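Local coordinates for protein putative metalloprotease II (PDB 4ON1) that probably cleaves proteins as a zinc-dependent endopeptidase of the fragilysin family, at residues P200-F205 against F239-Y244; G305-N310 against H338-E343. One frame throughout, in Å; residues are numbered along the deposited sequence.

Contact 1. Residues P200-F205 against F239-Y244; sequences PATLEF and FITVKY
Strands 201-205 and 240-244 are parallel neighbours in the β-sheet of the protease part, with A201 paired with I240 and F205 with Y244. Five N-H···O=C bonds join them. Those in the middle are the straightest: L203 N to T241 O is 2.8 Å at 172°. At the start of the paired strands A201 N reaches F239 O over 3.2 Å at 139°. On the face carrying L203, V242, F205 and Y244, V242 CG1 lies in the plane of the F205 ring, at its edge, 3.7 Å from F205 CE2, and also over the rim of one Y244 face. The F205 and Y244 rings are nearly parallel but displaced, hardly overlapping, their centroids 5.7 Å from each other. On the other face E204 and K243, each with CG anti to the backbone N (chi1 180° for E204), run side by side, K243 CE 3.7 Å from E204 OE2. K243 NZ, 4.1 Å from E204 OE2, is too far for a salt bridge. E204 OE1 has one with K282 NZ, and E204 OE2 a hydrogen bond with T245 OG1. The opposite charges are thus bridged by a water, accepting from K243 NZ and donating to E204 OE1, whereas between the strands the aromatic face meets through apolar contact, Y244 OH being taken up by T228.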
# COMPACT_ATOMS: atom_id res chain seq x y z
N PRO A 200 5.40 -8.53 -21.52
CA PRO A 200 5.38 -7.49 -20.49
C PRO A 200 6.62 -7.52 -19.61
O PRO A 200 7.00 -8.57 -19.10
CB PRO A 200 4.13 -7.84 -19.67
CG PRO A 200 3.89 -9.32 -19.91
CD PRO A 200 4.82 -9.78 -21.00
N ALA A 201 7.25 -6.36 -19.45
CA ALA A 201 8.41 -6.29 -18.59
C ALA A 201 8.01 -6.47 -17.12
O ALA A 201 7.00 -5.92 -16.68
CB ALA A 201 9.13 -4.97 -18.79
N THR A 202 8.80 -7.23 -16.38
CA THR A 202 8.57 -7.39 -14.95
C THR A 202 9.21 -6.25 -14.17
O THR A 202 10.41 -6.04 -14.24
CB THR A 202 9.12 -8.74 -14.43
OG1 THR A 202 8.42 -9.82 -15.05
CG2 THR A 202 8.93 -8.83 -12.92
N LEU A 203 8.39 -5.51 -13.43
CA LEU A 203 8.90 -4.49 -12.53
C LEU A 203 8.85 -5.02 -11.10
O LEU A 203 7.77 -5.29 -10.58
CB LEU A 203 8.09 -3.20 -12.67
CG LEU A 203 8.54 -2.00 -11.83
CD1 LEU A 203 10.02 -1.71 -12.03
CD2 LEU A 203 7.71 -0.79 -12.19
N GLU A 204 10.01 -5.20 -10.48
CA GLU A 204 10.05 -5.71 -9.11
C GLU A 204 10.44 -4.64 -8.10
O GLU A 204 11.52 -4.06 -8.19
CB GLU A 204 11.03 -6.89 -8.97
CG GLU A 204 11.11 -7.46 -7.54
CD GLU A 204 12.06 -8.64 -7.41
OE1 GLU A 204 12.86 -8.89 -8.33
OE2 GLU A 204 12.00 -9.34 -6.37
N PHE A 205 9.54 -4.36 -7.16
CA PHE A 205 9.84 -3.43 -6.07
C PHE A 205 10.37 -4.17 -4.86
O PHE A 205 9.75 -5.13 -4.39
CB PHE A 205 8.60 -2.62 -5.68
CG PHE A 205 8.11 -1.72 -6.76
CD1 PHE A 205 8.72 -0.50 -6.99
CD2 PHE A 205 7.05 -2.11 -7.56
CE1 PHE A 205 8.27 0.33 -8.00
CE2 PHE A 205 6.59 -1.29 -8.58
CZ PHE A 205 7.20 -0.07 -8.80
N PHE A 239 1.72 -3.82 -20.48
CA PHE A 239 3.04 -3.19 -20.54
C PHE A 239 3.98 -3.74 -19.47
O PHE A 239 5.16 -3.97 -19.74
CB PHE A 239 2.92 -1.67 -20.40
CG PHE A 239 2.35 -1.00 -21.62
CD1 PHE A 239 1.38 -0.02 -21.50
CD2 PHE A 239 2.81 -1.33 -22.89
CE1 PHE A 239 0.85 0.61 -22.63
CE2 PHE A 239 2.30 -0.71 -24.02
CZ PHE A 239 1.32 0.27 -23.88
N ILE A 240 3.47 -3.94 -18.26
CA ILE A 240 4.29 -4.48 -17.19
C ILE A 240 3.53 -5.52 -16.37
O ILE A 240 2.31 -5.59 -16.42
CB ILE A 240 4.76 -3.37 -16.21
CG1 ILE A 240 3.59 -2.88 -15.35
CG2 ILE A 240 5.45 -2.23 -16.95
CD1 ILE A 240 3.93 -1.69 -14.45
N THR A 241 4.29 -6.34 -15.65
CA THR A 241 3.76 -7.08 -14.51
C THR A 241 4.55 -6.56 -13.32
O THR A 241 5.68 -6.11 -13.48
CB THR A 241 3.93 -8.61 -14.65
OG1 THR A 241 5.33 -8.91 -14.79
CG2 THR A 241 3.16 -9.13 -15.85
N VAL A 242 3.96 -6.62 -12.14
CA VAL A 242 4.60 -6.03 -10.98
C VAL A 242 4.83 -7.08 -9.91
O VAL A 242 3.97 -7.93 -9.66
CB VAL A 242 3.78 -4.86 -10.40
CG1 VAL A 242 4.52 -4.24 -9.25
CG2 VAL A 242 3.55 -3.80 -11.47
N LYS A 243 6.01 -7.06 -9.33
CA LYS A 243 6.35 -7.94 -8.24
C LYS A 243 6.76 -7.09 -7.05
O LYS A 243 7.53 -6.14 -7.19
CB LYS A 243 7.47 -8.91 -8.65
CG LYS A 243 7.88 -9.91 -7.59
CD LYS A 243 9.01 -10.80 -8.10
CE LYS A 243 9.41 -11.84 -7.07
NZ LYS A 243 10.35 -12.87 -7.64
N TYR A 244 6.21 -7.40 -5.88
CA TYR A 244 6.59 -6.71 -4.65
C TYR A 244 7.28 -7.68 -3.71
O TYR A 244 6.68 -8.65 -3.27
CB TYR A 244 5.37 -6.10 -3.96
CG TYR A 244 4.51 -5.20 -4.83
CD1 TYR A 244 4.75 -3.84 -4.89
CD2 TYR A 244 3.46 -5.72 -5.58
CE1 TYR A 244 3.96 -3.01 -5.69
CE2 TYR A 244 2.67 -4.90 -6.37
CZ TYR A 244 2.93 -3.54 -6.41
OH TYR A 244 2.14 -2.72 -7.20
O HOH W 1 6.55 -9.92 -17.13
O HOH W 2 12.63 -11.93 -8.29

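Contact 2. Residues G305-N310 against H338-E343; sequences GVIHLN and HLLGAE. With ZN (zinc ion), chain C.
L339 O, near the end of the zinc-binding helix, accepts two successive backbone N-H groups, V306 N at 2.8 Å and I307 N at 3.1 Å, which arrive from opposite faces of its carbonyl plane. The preceding carbonyl is doubly used as well: H338 O takes G305 N at 2.8 Å, in its plane, and G341 N at 2.9 Å. Loop 305-310 thereby supplies donors to carbonyls of the helix's last turn. Two glycines meet here, G305 CA lying 3.4 Å from G341 CA. Both have positive phi (73° and 118°), and neither has a side chain to hold the backbones apart. Next to them I307 reaches across with CD1, 3.7 Å from L339 CB, while its CG2 meets L340 CD2. V306 CG2, set between its own backbone N and carbonyl carbon, touches L339 CD2 and L339 O. Through its side chain H338 binds zinc, NE2 lying 2.0 Å from the metal, alongside H334, H344 and D176. Its ND1 donates to A342 O over 3.0 Å, with that oxygen 22° out of the ring plane, a second-shell bond that restrains the ring's rotation. G341 ends the helix in a Schellman motif. It is the glycine of the HExxHxxGxxH zinc signature of metzincins, where the chain turns from the helix toward the third histidine, H344.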
# COMPACT_ATOMS: atom_id res chain seq x y z
N GLY A 305 11.33 10.10 -12.37
CA GLY A 305 11.52 9.48 -13.68
C GLY A 305 12.86 8.79 -13.79
O GLY A 305 13.63 9.06 -14.70
N VAL A 306 13.13 7.89 -12.85
CA VAL A 306 14.42 7.21 -12.81
C VAL A 306 14.27 5.70 -13.00
O VAL A 306 15.27 4.97 -12.98
CB VAL A 306 15.14 7.50 -11.49
CG1 VAL A 306 15.56 8.96 -11.42
CG2 VAL A 306 14.24 7.16 -10.32
N ILE A 307 13.04 5.23 -13.16
CA ILE A 307 12.81 3.80 -13.42
C ILE A 307 12.72 3.53 -14.92
O ILE A 307 11.81 4.01 -15.59
CB ILE A 307 11.54 3.28 -12.74
CG1 ILE A 307 11.71 3.25 -11.22
CG2 ILE A 307 11.21 1.87 -13.25
CD1 ILE A 307 10.46 2.79 -10.47
N HIS A 308 13.68 2.78 -15.46
CA HIS A 308 13.67 2.45 -16.88
C HIS A 308 13.72 0.93 -17.07
O HIS A 308 14.61 0.27 -16.54
CB HIS A 308 14.85 3.13 -17.59
CG HIS A 308 15.08 4.55 -17.17
ND1 HIS A 308 14.12 5.54 -17.31
CD2 HIS A 308 16.15 5.16 -16.60
CE1 HIS A 308 14.60 6.68 -16.85
NE2 HIS A 308 15.83 6.48 -16.41
N LEU A 309 12.76 0.39 -17.81
CA LEU A 309 12.63 -1.06 -17.97
C LEU A 309 13.71 -1.68 -18.85
O LEU A 309 14.15 -2.80 -18.61
CB LEU A 309 11.26 -1.41 -18.56
CG LEU A 309 10.02 -0.95 -17.80
CD1 LEU A 309 8.76 -1.36 -18.55
CD2 LEU A 309 10.01 -1.53 -16.41
N ASN A 310 14.15 -0.94 -19.87
CA ASN A 310 15.11 -1.47 -20.83
C ASN A 310 16.55 -1.23 -20.41
O ASN A 310 17.40 -2.09 -20.60
CB ASN A 310 14.86 -0.87 -22.21
CG ASN A 310 13.56 -1.35 -22.82
OD1 ASN A 310 13.28 -2.55 -22.82
ND2 ASN A 310 12.76 -0.42 -23.34
N HIS A 338 6.44 9.23 -8.45
CA HIS A 338 7.59 10.08 -8.75
C HIS A 338 8.71 9.28 -9.44
O HIS A 338 9.27 9.71 -10.45
CB HIS A 338 8.12 10.74 -7.48
CG HIS A 338 7.29 11.89 -6.99
ND1 HIS A 338 6.81 12.88 -7.82
CD2 HIS A 338 6.88 12.22 -5.74
CE1 HIS A 338 6.14 13.76 -7.11
NE2 HIS A 338 6.17 13.39 -5.84
N LEU A 339 9.03 8.10 -8.91
CA LEU A 339 10.12 7.29 -9.46
C LEU A 339 9.85 6.90 -10.91
O LEU A 339 10.78 6.77 -11.71
CB LEU A 339 10.34 6.03 -8.61
CG LEU A 339 10.81 6.23 -7.17
CD1 LEU A 339 10.89 4.89 -6.43
CD2 LEU A 339 12.18 6.91 -7.16
N LEU A 340 8.57 6.76 -11.27
CA LEU A 340 8.18 6.41 -12.63
C LEU A 340 8.05 7.63 -13.55
O LEU A 340 7.86 7.49 -14.76
CB LEU A 340 6.85 5.66 -12.62
CG LEU A 340 6.90 4.22 -12.11
CD1 LEU A 340 5.51 3.73 -11.76
CD2 LEU A 340 7.52 3.32 -13.16
N GLY A 341 8.15 8.83 -12.98
CA GLY A 341 8.12 10.04 -13.78
C GLY A 341 6.97 11.01 -13.53
O GLY A 341 6.97 12.12 -14.07
N ALA A 342 6.02 10.62 -12.68
CA ALA A 342 4.88 11.49 -12.41
C ALA A 342 5.30 12.72 -11.60
O ALA A 342 6.13 12.64 -10.70
CB ALA A 342 3.78 10.73 -11.68
N GLU A 343 4.67 13.85 -11.91
CA GLU A 343 4.93 15.10 -11.20
C GLU A 343 3.70 15.53 -10.42
O GLU A 343 2.61 14.98 -10.63
CB GLU A 343 5.35 16.19 -12.19
CG GLU A 343 6.86 16.31 -12.31
CD GLU A 343 7.29 16.77 -13.68
OE1 GLU A 343 6.44 17.26 -14.45
OE2 GLU A 343 8.49 16.62 -13.99
ZN ZN C . 5.18 14.14 -4.26

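Contact 1 comes first along the chain: from strand 201-209 the chain runs through helices 217-230 and 232-235 and returns as strand 240-248, closing a loop. Contact 2 follows in series, neither nesting nor crossing. It opens after strand 299-301, runs through strand 319-323 and closes on the end of helix 331-340. The two meet in space, with centres about 13 Å apart. L309 CD1 lies 3.6 Å from A201 CB and also packs on I240 CG2, while I307 touches L203 and F205. Loop 305-310 therefore sits between the parallel strands of contact 1 and the zinc-binding helix, joining the sheet to the C-terminal end of that helix.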